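Local coordinates for 3-dehydroquinate dehydratase (Zymomonas mobilis subsp. mobilis, PDB 6SMF), which probably catalyses the trans-dehydration of 3-dehydroquinate to 3-dehydroshikimate through an enolate intermediate, a step of the shikimate pathway leading to chorismate, at residues 7-19 with 69-83. Sequence-based numbering, arbitrary orientation.
Sequences KPTIFILNGPNLN and EAQAVKAKAVILNAA
F11 lays one ring face on A70, whose CB stands 3.9 Å from the ring centroid in a CH-pi contact. With CG anti to its carbonyl carbon (chi1 -81°), the ring reaches from strand 9-14 to the last turn of helix 60-72 and the loop after it, from which A75 CB and V73 CG1 approach the ring obliquely. E69 OE2, salt-bridged to R55, lies at the ring edge 4.2 Å from F11 CZ, the carboxylate and ring planes nearly perpendicular. L13 continues this face of the sheet: its CD1 meets V78 CG1 at 3.7 Å and its CB packs on L80 CD1.

The reverse face carries I10, I12 and I79. I79 CD1 sits 4.0 Å from both I10 CG2 and I12 CG1, and I12 and I79 run alongside each other. Beneath these side chains the strands pair in parallel, with nearly straight bonds from I79 N to F11 O (2.8 Å) and from L13 N to I79 O.

At the C-terminal ends, N81 turns its CG anti to the backbone N (chi1 -172°). Its OD1 accepts from A83 N (3.1 Å) in an Asx turn, while ND2 bonds to Y139 OH and a bound citrate, consistent with its predicted substrate-binding role. L18 CD1 rests 3.6 Å from N81 CG, and N14 OD1 also bonds to Y139.

The strands are adjacent inner strands of the parallel flavodoxin-like sheet, 9-14 bordering 51-56 and 77-81 bordering 103-107; helix 60-72 packs over F11, and helix 136-147 lies against the isoleucines.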
loop_
_atom_site.group_PDB
_atom_site.type_symbol
_atom_site.label_atom_id
_atom_site.label_comp_id
_atom_site.label_asym_id
_atom_site.label_seq_id
_atom_site.Cartn_x
_atom_site.Cartn_y
_atom_site.Cartn_z
ATOM N N LYS A 7 20.775 46.305 8.496
ATOM C CA LYS A 7 20.969 44.984 9.130
ATOM C C LYS A 7 20.216 43.956 8.251
ATOM O O LYS A 7 19.107 44.188 7.743
ATOM C CB LYS A 7 20.629 45.128 10.622
ATOM N N PRO A 8 20.835 42.787 7.958
ATOM C CA PRO A 8 20.146 41.704 7.277
ATOM C C PRO A 8 18.823 41.445 8.004
ATOM O O PRO A 8 18.818 41.483 9.205
ATOM C CB PRO A 8 21.083 40.486 7.404
ATOM C CG PRO A 8 22.443 41.042 7.750
ATOM C CD PRO A 8 22.229 42.449 8.268
ATOM N N THR A 9 17.730 41.235 7.272
ATOM C CA THR A 9 16.418 40.926 7.890
ATOM C C THR A 9 16.140 39.415 7.742
ATOM O O THR A 9 16.436 38.818 6.688
ATOM C CB THR A 9 15.326 41.892 7.404
ATOM O OG1 THR A 9 14.576 41.214 6.394
ATOM C CG2 THR A 9 15.851 43.237 6.931
ATOM N N ILE A 10 15.662 38.782 8.808
ATOM C CA ILE A 10 15.323 37.332 8.799
ATOM C C ILE A 10 13.851 37.186 9.164
ATOM O O ILE A 10 13.508 37.504 10.311
ATOM C CB ILE A 10 16.238 36.557 9.754
ATOM C CG1 ILE A 10 17.672 36.476 9.240
ATOM C CG2 ILE A 10 15.698 35.176 10.004
ATOM C CD1 ILE A 10 18.645 36.043 10.320
ATOM N N PHE A 11 13.027 36.736 8.221
ATOM C CA PHE A 11 11.609 36.383 8.450
ATOM C C PHE A 11 11.547 35.116 9.320
ATOM O O PHE A 11 12.338 34.148 9.142
ATOM C CB PHE A 11 10.901 36.172 7.115
ATOM C CG PHE A 11 10.473 37.443 6.433
ATOM C CD1 PHE A 11 11.390 38.430 6.144
ATOM C CD2 PHE A 11 9.146 37.646 6.072
ATOM C CE1 PHE A 11 10.983 39.609 5.544
ATOM C CE2 PHE A 11 8.751 38.806 5.428
ATOM C CZ PHE A 11 9.666 39.795 5.202
ATOM N N ILE A 12 10.652 35.153 10.301
ATOM C CA ILE A 12 10.328 34.000 11.172
ATOM C C ILE A 12 8.819 33.844 11.085
ATOM O O ILE A 12 8.105 34.756 11.561
ATOM C CB ILE A 12 10.814 34.239 12.599
ATOM C CG1 ILE A 12 12.311 34.568 12.631
ATOM C CG2 ILE A 12 10.465 33.049 13.474
ATOM C CD1 ILE A 12 12.881 34.763 14.029
ATOM N N LEU A 13 8.381 32.766 10.439
ATOM C CA LEU A 13 6.975 32.578 10.042
ATOM C C LEU A 13 6.397 31.379 10.791
ATOM O O LEU A 13 6.959 30.287 10.679
ATOM C CB LEU A 13 6.929 32.385 8.529
ATOM C CG LEU A 13 7.491 33.522 7.689
ATOM C CD1 LEU A 13 7.422 33.179 6.202
ATOM C CD2 LEU A 13 6.751 34.813 7.968
ATOM N N ASN A 14 5.303 31.612 11.511
ATOM C CA ASN A 14 4.614 30.613 12.357
ATOM C C ASN A 14 3.248 30.316 11.736
ATOM O O ASN A 14 2.509 31.248 11.384
ATOM C CB ASN A 14 4.577 31.049 13.826
ATOM C CG ASN A 14 5.959 31.071 14.460
ATOM O OD1 ASN A 14 6.626 30.047 14.507
ATOM N ND2 ASN A 14 6.422 32.227 14.917
ATOM N N GLY A 15 2.953 29.030 11.576
ATOM C CA GLY A 15 1.689 28.581 10.999
ATOM C C GLY A 15 0.629 28.403 12.059
ATOM O O GLY A 15 0.708 28.949 13.160
ATOM N N PRO A 16 -0.402 27.612 11.724
ATOM C CA PRO A 16 -1.646 27.605 12.477
ATOM C C PRO A 16 -1.443 27.018 13.872
ATOM O O PRO A 16 -0.619 26.148 14.033
ATOM C CB PRO A 16 -2.605 26.754 11.636
ATOM C CG PRO A 16 -1.684 25.897 10.766
ATOM C CD PRO A 16 -0.434 26.718 10.552
ATOM N N ASN A 17 -2.206 27.557 14.821
ATOM C CA ASN A 17 -2.377 27.035 16.188
ATOM C C ASN A 17 -1.168 27.373 17.085
ATOM O O ASN A 17 -1.277 27.263 18.332
ATOM C CB ASN A 17 -2.725 25.560 16.086
ATOM C CG ASN A 17 -3.994 25.346 15.297
ATOM O OD1 ASN A 17 -5.052 25.859 15.689
ATOM N ND2 ASN A 17 -3.897 24.564 14.231
ATOM N N LEU A 18 -0.047 27.805 16.530
ATOM C CA LEU A 18 1.115 28.167 17.372
ATOM C C LEU A 18 0.795 29.415 18.203
ATOM O O LEU A 18 1.397 29.585 19.272
ATOM C CB LEU A 18 2.308 28.389 16.453
ATOM C CG LEU A 18 2.886 27.118 15.867
ATOM C CD1 LEU A 18 3.831 27.424 14.732
ATOM C CD2 LEU A 18 3.605 26.355 16.928
ATOM N N ASN A 19 -0.132 30.244 17.718
ATOM C CA ASN A 19 -0.676 31.399 18.481
ATOM C C ASN A 19 -1.307 30.941 19.804
ATOM O O ASN A 19 -1.457 31.829 20.667
ATOM C CB ASN A 19 -1.644 32.223 17.625
ATOM C CG ASN A 19 -2.808 31.445 17.058
ATOM O OD1 ASN A 19 -2.604 30.376 16.479
ATOM N ND2 ASN A 19 -4.026 31.941 17.266
ATOM N N GLU A 69 7.218 37.360 -0.198
ATOM C CA GLU A 69 7.533 38.721 0.304
ATOM C C GLU A 69 8.983 38.736 0.805
ATOM O O GLU A 69 9.686 39.758 0.578
ATOM C CB GLU A 69 6.546 39.120 1.400
ATOM C CG GLU A 69 6.779 40.510 2.002
ATOM C CD GLU A 69 5.869 40.862 3.170
ATOM O OE1 GLU A 69 4.787 40.193 3.325
ATOM O OE2 GLU A 69 6.228 41.811 3.904
ATOM N N ALA A 70 9.439 37.663 1.449
ATOM C CA ALA A 70 10.839 37.589 1.909
ATOM C C ALA A 70 11.763 37.633 0.692
ATOM O O ALA A 70 12.782 38.323 0.767
ATOM C CB ALA A 70 11.107 36.379 2.736
ATOM N N GLN A 71 11.426 36.976 -0.414
ATOM C CA GLN A 71 12.349 37.046 -1.579
ATOM C C GLN A 71 12.370 38.464 -2.162
ATOM O O GLN A 71 13.459 38.898 -2.580
ATOM C CB GLN A 71 12.030 36.042 -2.682
ATOM C CG GLN A 71 13.284 35.675 -3.462
ATOM C CD GLN A 71 12.925 35.118 -4.811
ATOM O OE1 GLN A 71 11.857 35.429 -5.346
ATOM N NE2 GLN A 71 13.808 34.300 -5.370
ATOM N N ALA A 72 11.224 39.154 -2.171
ATOM C CA ALA A 72 11.008 40.477 -2.819
ATOM C C ALA A 72 11.839 41.549 -2.107
ATOM O O ALA A 72 12.199 42.552 -2.713
ATOM C CB ALA A 72 9.542 40.828 -2.769
ATOM N N VAL A 73 12.133 41.297 -0.840
ATOM C CA VAL A 73 12.715 42.237 0.156
ATOM C C VAL A 73 14.186 41.844 0.366
ATOM O O VAL A 73 14.855 42.446 1.221
ATOM C CB VAL A 73 11.815 42.141 1.407
ATOM C CG1 VAL A 73 12.574 42.072 2.723
ATOM C CG2 VAL A 73 10.752 43.242 1.394
ATOM N N LYS A 74 14.655 40.859 -0.415
ATOM C CA LYS A 74 16.015 40.254 -0.376
ATOM C C LYS A 74 16.404 39.884 1.059
ATOM O O LYS A 74 17.589 40.056 1.421
ATOM C CB LYS A 74 17.019 41.211 -1.004
ATOM C CG LYS A 74 16.565 41.815 -2.326
ATOM C CD LYS A 74 17.195 41.230 -3.571
ATOM C CE LYS A 74 17.615 42.365 -4.479
ATOM N NZ LYS A 74 18.538 41.896 -5.533
ATOM N N ALA A 75 15.456 39.366 1.843
ATOM C CA ALA A 75 15.720 38.827 3.201
ATOM C C ALA A 75 16.863 37.811 3.131
ATOM O O ALA A 75 17.034 37.138 2.078
ATOM C CB ALA A 75 14.479 38.199 3.779
ATOM N N LYS A 76 17.611 37.698 4.223
ATOM C CA LYS A 76 18.815 36.836 4.300
ATOM C C LYS A 76 18.393 35.372 4.464
ATOM O O LYS A 76 19.130 34.496 3.960
ATOM C CB LYS A 76 19.693 37.202 5.490
ATOM C CG LYS A 76 21.001 36.433 5.493
ATOM C CD LYS A 76 21.918 36.782 6.602
ATOM C CE LYS A 76 23.376 36.894 6.176
ATOM N NZ LYS A 76 23.992 35.557 6.057
ATOM N N ALA A 77 17.296 35.141 5.195
ATOM C CA ALA A 77 16.784 33.784 5.543
ATOM C C ALA A 77 15.316 33.823 5.984
ATOM O O ALA A 77 14.795 34.915 6.296
ATOM C CB ALA A 77 17.637 33.179 6.623
ATOM N N VAL A 78 14.648 32.670 5.926
ATOM C CA VAL A 78 13.311 32.428 6.546
ATOM C C VAL A 78 13.443 31.252 7.509
ATOM O O VAL A 78 13.995 30.201 7.148
ATOM C CB VAL A 78 12.208 32.140 5.523
ATOM C CG1 VAL A 78 10.879 31.833 6.196
ATOM C CG2 VAL A 78 12.056 33.288 4.551
ATOM N N ILE A 79 12.972 31.460 8.722
ATOM C CA ILE A 79 12.784 30.379 9.710
ATOM C C ILE A 79 11.292 30.096 9.653
ATOM O O ILE A 79 10.525 31.055 9.817
ATOM C CB ILE A 79 13.266 30.836 11.086
ATOM C CG1 ILE A 79 14.783 31.088 11.113
ATOM C CG2 ILE A 79 12.825 29.854 12.141
ATOM C CD1 ILE A 79 15.273 31.913 12.334
ATOM N N LEU A 80 10.914 28.861 9.323
ATOM C CA LEU A 80 9.507 28.502 9.028
ATOM C C LEU A 80 9.088 27.332 9.905
ATOM O O LEU A 80 9.723 26.282 9.842
ATOM C CB LEU A 80 9.368 28.136 7.547
ATOM C CG LEU A 80 7.977 27.672 7.136
ATOM C CD1 LEU A 80 6.931 28.752 7.448
ATOM C CD2 LEU A 80 7.975 27.288 5.656
ATOM N N ASN A 81 8.077 27.565 10.728
ATOM C CA ASN A 81 7.316 26.533 11.460
ATOM C C ASN A 81 5.905 26.548 10.871
ATOM O O ASN A 81 5.094 27.353 11.305
ATOM C CB ASN A 81 7.361 26.801 12.965
ATOM C CG ASN A 81 6.747 25.644 13.695
ATOM O OD1 ASN A 81 6.059 24.866 13.053
ATOM N ND2 ASN A 81 6.982 25.525 14.994
ATOM N N ALA A 82 5.656 25.764 9.833
ATOM C CA ALA A 82 4.355 25.680 9.130
ATOM C C ALA A 82 3.320 24.920 9.971
ATOM O O ALA A 82 2.202 24.772 9.516
ATOM C CB ALA A 82 4.567 25.022 7.791
ATOM N N ALA A 83 3.678 24.450 11.160
ATOM C CA ALA A 83 2.799 23.633 12.038
ATOM C C ALA A 83 2.119 22.532 11.197
ATOM O O ALA A 83 2.867 21.841 10.447
ATOM C CB ALA A 83 1.819 24.499 12.757
#